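Local coordinates for surface presentation of antigens protein SpaO (PDB 4TT9) that is required for host-cell invasion and secretion of the Ipa antigens by Shigella, and is seen here as its C-terminal SpoA domain, a FliN-like C-ring module, at residues D22-E27 against N55-G60; D49-V54 against G66-I71. All blocks are in the same frame, centred on the assembly; numbering follows the deposited sequence.

How the contacts relate
From the N terminus the chain first lays down strand 18-31, passes through helix 32-36 and strand 43-45, and returns by way of the loop before Val54 to strand 54-58. Contact 1 closes this long excursion by pairing 22-24 with 55-57, with Glu27 reaching back to Lys57. Contact 2 closes a shorter one, joining 49-54 to 66-71 across the turn between strands 54-58 and 61-70. The two closures cross, since their segments alternate along the chain. Strand 54-58 is thus tied to strand 18-31 by contact 1, and its beginning to strand 61-70 by contact 2. The centres of the two contacts lie about 13 Å apart, and Val54 CG1 packs 3.5 Å from Ile24 O.

Contact 1 (D22-E27 against N55-G60); sequences DFILLE and NIKVNG
Asp22 and Lys57 face each other as an antiparallel hydrogen-bonded pair, Asp22 N giving to Lys57 O at 2.7 Å and Lys57 N to Asp22 O at 3.0 Å. Two residues on, Ile24 and Asn55 repeat the pattern: Ile24 N donates to Asn55 O, and Asn55 N to Ile24 O at 2.9 Å. All four backbone bonds are close to straight, with N-H...O angles of 156° to 171°. Between them Phe23 and Ile56 form the non-hydrogen-bonded pair, where Ile56 CA brings a CA-H...O contact to Asp22 O and Ile56 CG2 lies 3.9 Å from Phe23 CE1, the two side chains side by side.

On the face of Asp22, Ile24, Asn55 and Lys57, the lysine stays extended beyond CG and crosses over Ile24, whose CD1 sits a tight 3.5 Å from Lys57 CD. Its ammonium then meets Glu27 tip to tip in a salt bridge, NZ to OE2 at 2.8 Å, nearly in line with the carboxylate C-O bond. Asn55 OD1 is satisfied by His65 ND1. A water, doubtfully close to Gly60 N, bonds weakly to Asp22 OD2. Long, weak ion pairs join Asp22 OD2 to Lys20 and Glu27 OE2 to Lys20 of the second subunit, whose Glu27 OE1 also approaches Asp22 OD1, like charges together.

The pairing places strand 54-58 between strands 18-31 and 61-70 of the antiparallel sheet, with Phe23 and Ile56 packing on Ile77 of strand 75-79. Beyond strand 18-31 the sheet continues into the second subunit, where Phe44 and Phe46 of that neighbour stack edge-to-face with the Phe23 ring.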
ATOM      1  N   ASP B  22       3.564   2.506   6.351  1.00 45.49           N
ATOM      2  CA  ASP B  22       3.248   2.157   4.970  1.00 48.35           C
ATOM      3  C   ASP B  22       1.896   1.457   4.914  1.00 51.09           C
ATOM      4  O   ASP B  22       1.577   0.639   5.782  1.00 53.67           O
ATOM      5  CB  ASP B  22       4.319   1.234   4.375  1.00 54.35           C
ATOM      6  CG  ASP B  22       5.485   1.992   3.754  1.00 61.00           C
ATOM      7  OD1 ASP B  22       5.297   3.153   3.351  1.00 62.84           O
ATOM      8  OD2 ASP B  22       6.590   1.412   3.654  1.00 64.48           O
ATOM      9  N   PHE B  23       1.096   1.781   3.904  1.00 45.11           N
ATOM     10  CA  PHE B  23      -0.154   1.071   3.692  1.00 40.82           C
ATOM     11  C   PHE B  23      -0.038   0.277   2.403  1.00 41.78           C
ATOM     12  O   PHE B  23      -0.048   0.834   1.310  1.00 44.39           O
ATOM     13  CB  PHE B  23      -1.335   2.041   3.674  1.00 36.17           C
ATOM     14  CG  PHE B  23      -1.559   2.729   4.995  1.00 37.97           C
ATOM     15  CD1 PHE B  23      -2.459   2.215   5.915  1.00 35.41           C
ATOM     16  CD2 PHE B  23      -0.857   3.880   5.326  1.00 38.20           C
ATOM     17  CE1 PHE B  23      -2.660   2.841   7.135  1.00 35.52           C
ATOM     18  CE2 PHE B  23      -1.059   4.513   6.553  1.00 37.21           C
ATOM     19  CZ  PHE B  23      -1.957   3.991   7.451  1.00 36.16           C
ATOM     20  N   ILE B  24       0.075  -1.037   2.557  1.00 42.74           N
ATOM     21  CA  ILE B  24       0.603  -1.918   1.521  1.00 37.00           C
ATOM     22  C   ILE B  24      -0.471  -2.860   1.020  1.00 41.03           C
ATOM     23  O   ILE B  24      -1.029  -3.637   1.792  1.00 46.16           O
ATOM     24  CB  ILE B  24       1.785  -2.729   2.085  1.00 35.54           C
ATOM     25  CG1 ILE B  24       2.996  -1.820   2.256  1.00 38.30           C
ATOM     26  CG2 ILE B  24       2.108  -3.921   1.213  1.00 36.38           C
ATOM     27  CD1 ILE B  24       4.230  -2.546   2.628  1.00 42.37           C
ATOM     28  N   LEU B  25      -0.754  -2.791  -0.277  1.00 39.24           N
ATOM     29  CA  LEU B  25      -1.854  -3.543  -0.866  1.00 35.94           C
ATOM     30  C   LEU B  25      -1.427  -4.951  -1.227  1.00 40.52           C
ATOM     31  O   LEU B  25      -2.171  -5.907  -1.037  1.00 43.85           O
ATOM     32  CB  LEU B  25      -2.345  -2.827  -2.114  1.00 38.79           C
ATOM     33  CG  LEU B  25      -2.877  -1.418  -1.871  1.00 45.53           C
ATOM     34  CD1 LEU B  25      -3.380  -0.780  -3.157  1.00 50.19           C
ATOM     35  CD2 LEU B  25      -3.980  -1.466  -0.851  1.00 44.71           C
ATOM     36  N   LEU B  26      -0.212  -5.076  -1.743  1.00 44.57           N
ATOM     37  CA  LEU B  26       0.246  -6.344  -2.285  1.00 41.74           C
ATOM     38  C   LEU B  26       1.753  -6.363  -2.342  1.00 41.69           C
ATOM     39  O   LEU B  26       2.375  -5.362  -2.681  1.00 45.44           O
ATOM     40  CB  LEU B  26      -0.308  -6.534  -3.697  1.00 43.07           C
ATOM     41  CG  LEU B  26      -0.121  -7.923  -4.302  1.00 44.49           C
ATOM     42  CD1 LEU B  26      -1.088  -8.903  -3.664  1.00 47.42           C
ATOM     43  CD2 LEU B  26      -0.305  -7.886  -5.802  1.00 43.09           C
ATOM     44  N   GLU B  27       2.334  -7.504  -1.991  1.00 45.19           N
ATOM     45  CA  GLU B  27       3.739  -7.756  -2.240  1.00 47.85           C
ATOM     46  C   GLU B  27       3.779  -8.942  -3.169  1.00 49.95           C
ATOM     47  O   GLU B  27       3.291 -10.019  -2.819  1.00 52.54           O
ATOM     48  CB  GLU B  27       4.491  -8.111  -0.956  1.00 56.38           C
ATOM     49  CG  GLU B  27       4.756  -6.957  -0.008  1.00 60.46           C
ATOM     50  CD  GLU B  27       5.574  -7.380   1.198  1.00 67.63           C
ATOM     51  OE1 GLU B  27       6.009  -8.551   1.247  1.00 70.50           O
ATOM     52  OE2 GLU B  27       5.784  -6.537   2.094  1.00 69.57           O
ATOM     53  N   ASN B  55      -1.943  -4.310   4.513  1.00 46.17           N
ATOM     54  CA  ASN B  55      -0.967  -4.536   5.575  1.00 37.00           C
ATOM     55  C   ASN B  55      -0.404  -3.221   6.042  1.00 37.93           C
ATOM     56  O   ASN B  55       0.033  -2.407   5.229  1.00 35.13           O
ATOM     57  CB  ASN B  55       0.179  -5.405   5.070  1.00 33.17           C
ATOM     58  CG  ASN B  55      -0.241  -6.823   4.834  1.00 34.71           C
ATOM     59  OD1 ASN B  55      -1.291  -7.245   5.301  1.00 40.87           O
ATOM     60  ND2 ASN B  55       0.578  -7.576   4.125  1.00 37.75           N
ATOM     61  N   ILE B  56      -0.409  -3.000   7.346  1.00 40.17           N
ATOM     62  CA  ILE B  56       0.104  -1.743   7.854  1.00 36.78           C
ATOM     63  C   ILE B  56       1.484  -1.985   8.433  1.00 39.85           C
ATOM     64  O   ILE B  56       1.657  -2.836   9.305  1.00 41.33           O
ATOM     65  CB  ILE B  56      -0.839  -1.125   8.883  1.00 37.74           C
ATOM     66  CG1 ILE B  56      -2.279  -1.225   8.373  1.00 32.40           C
ATOM     67  CG2 ILE B  56      -0.452   0.328   9.165  1.00 38.72           C
ATOM     68  CD1 ILE B  56      -3.331  -0.700   9.321  1.00 32.08           C
ATOM     69  N   LYS B  57       2.462  -1.244   7.916  1.00 37.93           N
ATOM     70  CA  LYS B  57       3.848  -1.410   8.306  1.00 36.06           C
ATOM     71  C   LYS B  57       4.363  -0.130   8.929  1.00 36.72           C
ATOM     72  O   LYS B  57       4.022   0.962   8.483  1.00 37.05           O
ATOM     73  CB  LYS B  57       4.714  -1.758   7.098  1.00 38.83           C
ATOM     74  CG  LYS B  57       4.609  -3.194   6.612  1.00 38.92           C
ATOM     75  CD  LYS B  57       5.734  -3.475   5.628  1.00 42.36           C
ATOM     76  CE  LYS B  57       5.830  -4.938   5.258  1.00 48.89           C
ATOM     77  NZ  LYS B  57       6.891  -5.158   4.231  1.00 55.33           N
ATOM     78  N   VAL B  58       5.171  -0.267   9.969  1.00 34.36           N
ATOM     79  CA  VAL B  58       5.834   0.883  10.555  1.00 49.28           C
ATOM     80  C   VAL B  58       7.330   0.630  10.477  1.00 53.20           C
ATOM     81  O   VAL B  58       7.811  -0.348  11.040  1.00 62.51           O
ATOM     82  CB  VAL B  58       5.424   1.077  12.018  1.00 46.78           C
ATOM     83  CG1 VAL B  58       6.225   2.197  12.647  1.00 45.59           C
ATOM     84  CG2 VAL B  58       3.942   1.372  12.112  1.00 46.89           C
ATOM     85  N   ASN B  59       8.059   1.496   9.777  1.00 47.67           N
ATOM     86  CA  ASN B  59       9.490   1.288   9.547  1.00 48.53           C
ATOM     87  C   ASN B  59       9.830  -0.112   9.056  1.00 53.95           C
ATOM     88  O   ASN B  59      10.855  -0.678   9.454  1.00 61.78           O
ATOM     89  CB  ASN B  59      10.326   1.634  10.789  1.00 44.21           C
ATOM     90  CG  ASN B  59      10.279   3.104  11.117  1.00 43.47           C
ATOM     91  OD1 ASN B  59       9.819   3.908  10.311  1.00 45.48           O
ATOM     92  ND2 ASN B  59      10.757   3.467  12.289  1.00 45.57           N
ATOM     93  N   GLY B  60       8.965  -0.664   8.206  1.00 46.50           N
ATOM     94  CA  GLY B  60       9.202  -1.969   7.623  1.00 44.29           C
ATOM     95  C   GLY B  60       8.662  -3.113   8.455  1.00 46.03           C
ATOM     96  O   GLY B  60       8.679  -4.259   8.008  1.00 49.14           O
TER
HETATM   97  O   HOH W   1       7.378   0.566   6.783  1.00 41.37           O

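Contact 2 (D49-V54 against G66-I71); sequences DIVKHV and GELVSI
Val51 is the first residue of 49-54 to grip the strand opposite: its carbonyl O takes the N-H of Leu68 at 2.7 Å, the donor lying almost straight ahead of the carbonyl. The same oxygen also receives a CA-H...O contact from Glu67 CA at 3.4 Å, while Val51 CG1 lies 4.3 Å from Leu68 CD2 in loose apolar contact.

At Lys52 the side chain bends at chi2 (-63°), which places CD 4.1 Å from Glu67 CB, and the two chains pass obliquely. The charged tips come near without a salt bridge, Lys52 NZ remaining 4.4 Å from Glu67 OE1, so any attraction is probably modest. His53 turns back on its own segment, ND1 making a weak bond to Asp49 O.

Val54 then enters strand geometry and forms an antiparallel hydrogen-bonded pair with Gly66. Val54 N gives to Gly66 O through a bent bond (139°), and Gly66 N gives to Val54 O at 2.6 Å, tilted about 20° from the carbonyl plane. Val54 CB and CG2 both lie 3.3 Å from Gly66 O, and CG2 reaches 4.4 Å from Leu68 CB. Val54 also packs on Leu25 of strand 18-31, and Leu68 meets Leu68 of the second subunit.

The bridge at Val54 thus opens strand 54-58, and the bond from Leu68 to Val51 holds the irregular approach 51-53 beside strand 61-70, whose other side pairs with 75-79 (Glu67 with Glu78, Val69 with Gly76). Strands 54-58 and 61-70 form an antiparallel beta-hairpin, and the contact extends from its open end, within the SpoA domain of the FliN/MopA/SpaO family.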
ATOM      1  N   ASP B  49      -9.987  -9.618  -2.424  1.00 69.42           N
ATOM      2  CA  ASP B  49      -9.671  -9.394  -1.027  1.00 69.94           C
ATOM      3  C   ASP B  49      -8.575  -8.365  -0.915  1.00 65.49           C
ATOM      4  O   ASP B  49      -7.868  -8.311   0.085  1.00 70.48           O
ATOM      5  CB  ASP B  49      -9.197 -10.689  -0.382  1.00 77.75           C
ATOM      6  CG  ASP B  49     -10.192 -11.794  -0.526  1.00 86.37           C
ATOM      7  OD1 ASP B  49     -10.791 -11.888  -1.612  1.00 91.46           O
ATOM      8  OD2 ASP B  49     -10.387 -12.556   0.443  1.00 88.63           O
ATOM      9  N   ILE B  50      -8.419  -7.546  -1.943  1.00 60.09           N
ATOM     10  CA  ILE B  50      -7.268  -6.660  -1.986  1.00 54.46           C
ATOM     11  C   ILE B  50      -7.525  -5.368  -1.231  1.00 54.04           C
ATOM     12  O   ILE B  50      -6.585  -4.706  -0.806  1.00 53.29           O
ATOM     13  CB  ILE B  50      -6.813  -6.371  -3.438  1.00 45.05           C
ATOM     14  CG1 ILE B  50      -5.302  -6.157  -3.480  1.00 38.17           C
ATOM     15  CG2 ILE B  50      -7.576  -5.198  -4.046  1.00 46.25           C
ATOM     16  CD1 ILE B  50      -4.529  -7.428  -3.302  1.00 34.96           C
ATOM     17  N   VAL B  51      -8.795  -5.018  -1.059  1.00 48.98           N
ATOM     18  CA  VAL B  51      -9.137  -3.780  -0.379  1.00 40.66           C
ATOM     19  C   VAL B  51      -9.416  -4.065   1.098  1.00 39.92           C
ATOM     20  O   VAL B  51      -9.466  -3.158   1.930  1.00 39.88           O
ATOM     21  CB  VAL B  51     -10.333  -3.090  -1.063  1.00 37.66           C
ATOM     22  CG1 VAL B  51      -9.888  -2.409  -2.334  1.00 29.64           C
ATOM     23  CG2 VAL B  51     -11.431  -4.100  -1.375  1.00 39.99           C
ATOM     24  N   LYS B  52      -9.567  -5.347   1.410  1.00 39.14           N
ATOM     25  CA  LYS B  52      -9.928  -5.786   2.746  1.00 43.53           C
ATOM     26  C   LYS B  52      -8.749  -6.387   3.503  1.00 50.17           C
ATOM     27  O   LYS B  52      -8.898  -6.822   4.647  1.00 53.83           O
ATOM     28  CB  LYS B  52     -11.048  -6.817   2.657  1.00 48.26           C
ATOM     29  CG  LYS B  52     -12.330  -6.288   2.042  1.00 48.76           C
ATOM     30  CD  LYS B  52     -12.925  -5.171   2.883  1.00 47.86           C
ATOM     31  CE  LYS B  52     -14.210  -4.654   2.270  1.00 52.50           C
ATOM     32  NZ  LYS B  52     -14.575  -3.331   2.837  1.00 55.99           N
ATOM     33  N   HIS B  53      -7.581  -6.413   2.865  1.00 49.84           N
ATOM     34  CA  HIS B  53      -6.379  -6.968   3.484  1.00 48.27           C
ATOM     35  C   HIS B  53      -5.158  -6.091   3.264  1.00 42.30           C
ATOM     36  O   HIS B  53      -4.125  -6.572   2.814  1.00 42.50           O
ATOM     37  CB  HIS B  53      -6.085  -8.372   2.953  1.00 51.53           C
ATOM     38  CG  HIS B  53      -7.082  -9.404   3.378  1.00 56.98           C
ATOM     39  ND1 HIS B  53      -8.331  -9.512   2.799  1.00 57.30           N
ATOM     40  CD2 HIS B  53      -7.016 -10.379   4.313  1.00 60.98           C
ATOM     41  CE1 HIS B  53      -8.991 -10.509   3.366  1.00 58.78           C
ATOM     42  NE2 HIS B  53      -8.213 -11.051   4.287  1.00 63.67           N
ATOM     43  N   VAL B  54      -5.276  -4.804   3.573  1.00 39.21           N
ATOM     44  CA  VAL B  54      -4.122  -3.911   3.552  1.00 33.30           C
ATOM     45  C   VAL B  54      -3.249  -4.224   4.749  1.00 37.99           C
ATOM     46  O   VAL B  54      -3.752  -4.395   5.865  1.00 39.20           O
ATOM     47  CB  VAL B  54      -4.549  -2.457   3.676  1.00 34.26           C
ATOM     48  CG1 VAL B  54      -3.413  -1.541   3.280  1.00 26.03           C
ATOM     49  CG2 VAL B  54      -5.760  -2.209   2.812  1.00 33.22           C
ATOM     50  N   GLY B  66      -5.471  -3.674   7.695  1.00 32.78           N
ATOM     51  CA  GLY B  66      -6.658  -2.846   7.642  1.00 34.20           C
ATOM     52  C   GLY B  66      -7.477  -2.964   6.370  1.00 35.40           C
ATOM     53  O   GLY B  66      -7.087  -3.635   5.415  1.00 39.30           O
ATOM     54  N   GLU B  67      -8.616  -2.289   6.352  1.00 31.01           N
ATOM     55  CA  GLU B  67      -9.503  -2.336   5.203  1.00 33.03           C
ATOM     56  C   GLU B  67      -9.639  -0.937   4.630  1.00 36.37           C
ATOM     57  O   GLU B  67      -9.867   0.019   5.366  1.00 39.18           O
ATOM     58  CB  GLU B  67     -10.874  -2.859   5.633  1.00 37.43           C
ATOM     59  CG  GLU B  67     -10.796  -4.008   6.636  1.00 49.33           C
ATOM     60  CD  GLU B  67     -12.045  -4.142   7.486  1.00 61.75           C
ATOM     61  OE1 GLU B  67     -13.140  -3.811   6.977  1.00 69.35           O
ATOM     62  OE2 GLU B  67     -11.931  -4.577   8.658  1.00 60.72           O
ATOM     63  N   LEU B  68      -9.501  -0.811   3.319  1.00 34.47           N
ATOM     64  CA  LEU B  68      -9.659   0.488   2.682  1.00 34.19           C
ATOM     65  C   LEU B  68     -11.134   0.752   2.500  1.00 44.67           C
ATOM     66  O   LEU B  68     -11.867  -0.094   1.987  1.00 44.30           O
ATOM     67  CB  LEU B  68      -8.939   0.520   1.332  1.00 36.47           C
ATOM     68  CG  LEU B  68      -9.204   1.679   0.369  1.00 33.96           C
ATOM     69  CD1 LEU B  68      -8.689   2.965   0.938  1.00 31.14           C
ATOM     70  CD2 LEU B  68      -8.549   1.399  -0.955  1.00 31.45           C
ATOM     71  N   VAL B  69     -11.576   1.921   2.948  1.00 48.18           N
ATOM     72  CA  VAL B  69     -12.964   2.314   2.779  1.00 40.75           C
ATOM     73  C   VAL B  69     -13.065   3.717   2.189  1.00 40.66           C
ATOM     74  O   VAL B  69     -12.191   4.556   2.409  1.00 42.64           O
ATOM     75  CB  VAL B  69     -13.731   2.247   4.111  1.00 39.20           C
ATOM     76  CG1 VAL B  69     -13.826   0.814   4.602  1.00 38.72           C
ATOM     77  CG2 VAL B  69     -13.066   3.120   5.148  1.00 34.68           C
ATOM     78  N   SER B  70     -14.122   3.970   1.426  1.00 38.35           N
ATOM     79  CA  SER B  70     -14.403   5.325   0.992  1.00 42.62           C
ATOM     80  C   SER B  70     -15.038   6.021   2.164  1.00 50.36           C
ATOM     81  O   SER B  70     -15.781   5.411   2.923  1.00 50.92           O
ATOM     82  CB  SER B  70     -15.402   5.338  -0.157  1.00 44.98           C
ATOM     83  OG  SER B  70     -15.304   4.174  -0.944  1.00 48.50           O
ATOM     84  N   ILE B  71     -14.752   7.299   2.339  1.00 55.30           N
ATOM     85  CA  ILE B  71     -15.481   8.050   3.340  1.00 59.09           C
ATOM     86  C   ILE B  71     -15.928   9.350   2.702  1.00 71.37           C
ATOM     87  O   ILE B  71     -15.845   9.513   1.481  1.00 75.72           O
ATOM     88  CB  ILE B  71     -14.634   8.301   4.592  1.00 52.48           C
ATOM     89  CG1 ILE B  71     -13.460   9.216   4.279  1.00 49.04           C
ATOM     90  CG2 ILE B  71     -14.104   6.999   5.155  1.00 46.93           C
ATOM     91  CD1 ILE B  71     -12.547   9.454   5.449  1.00 49.77           C
TER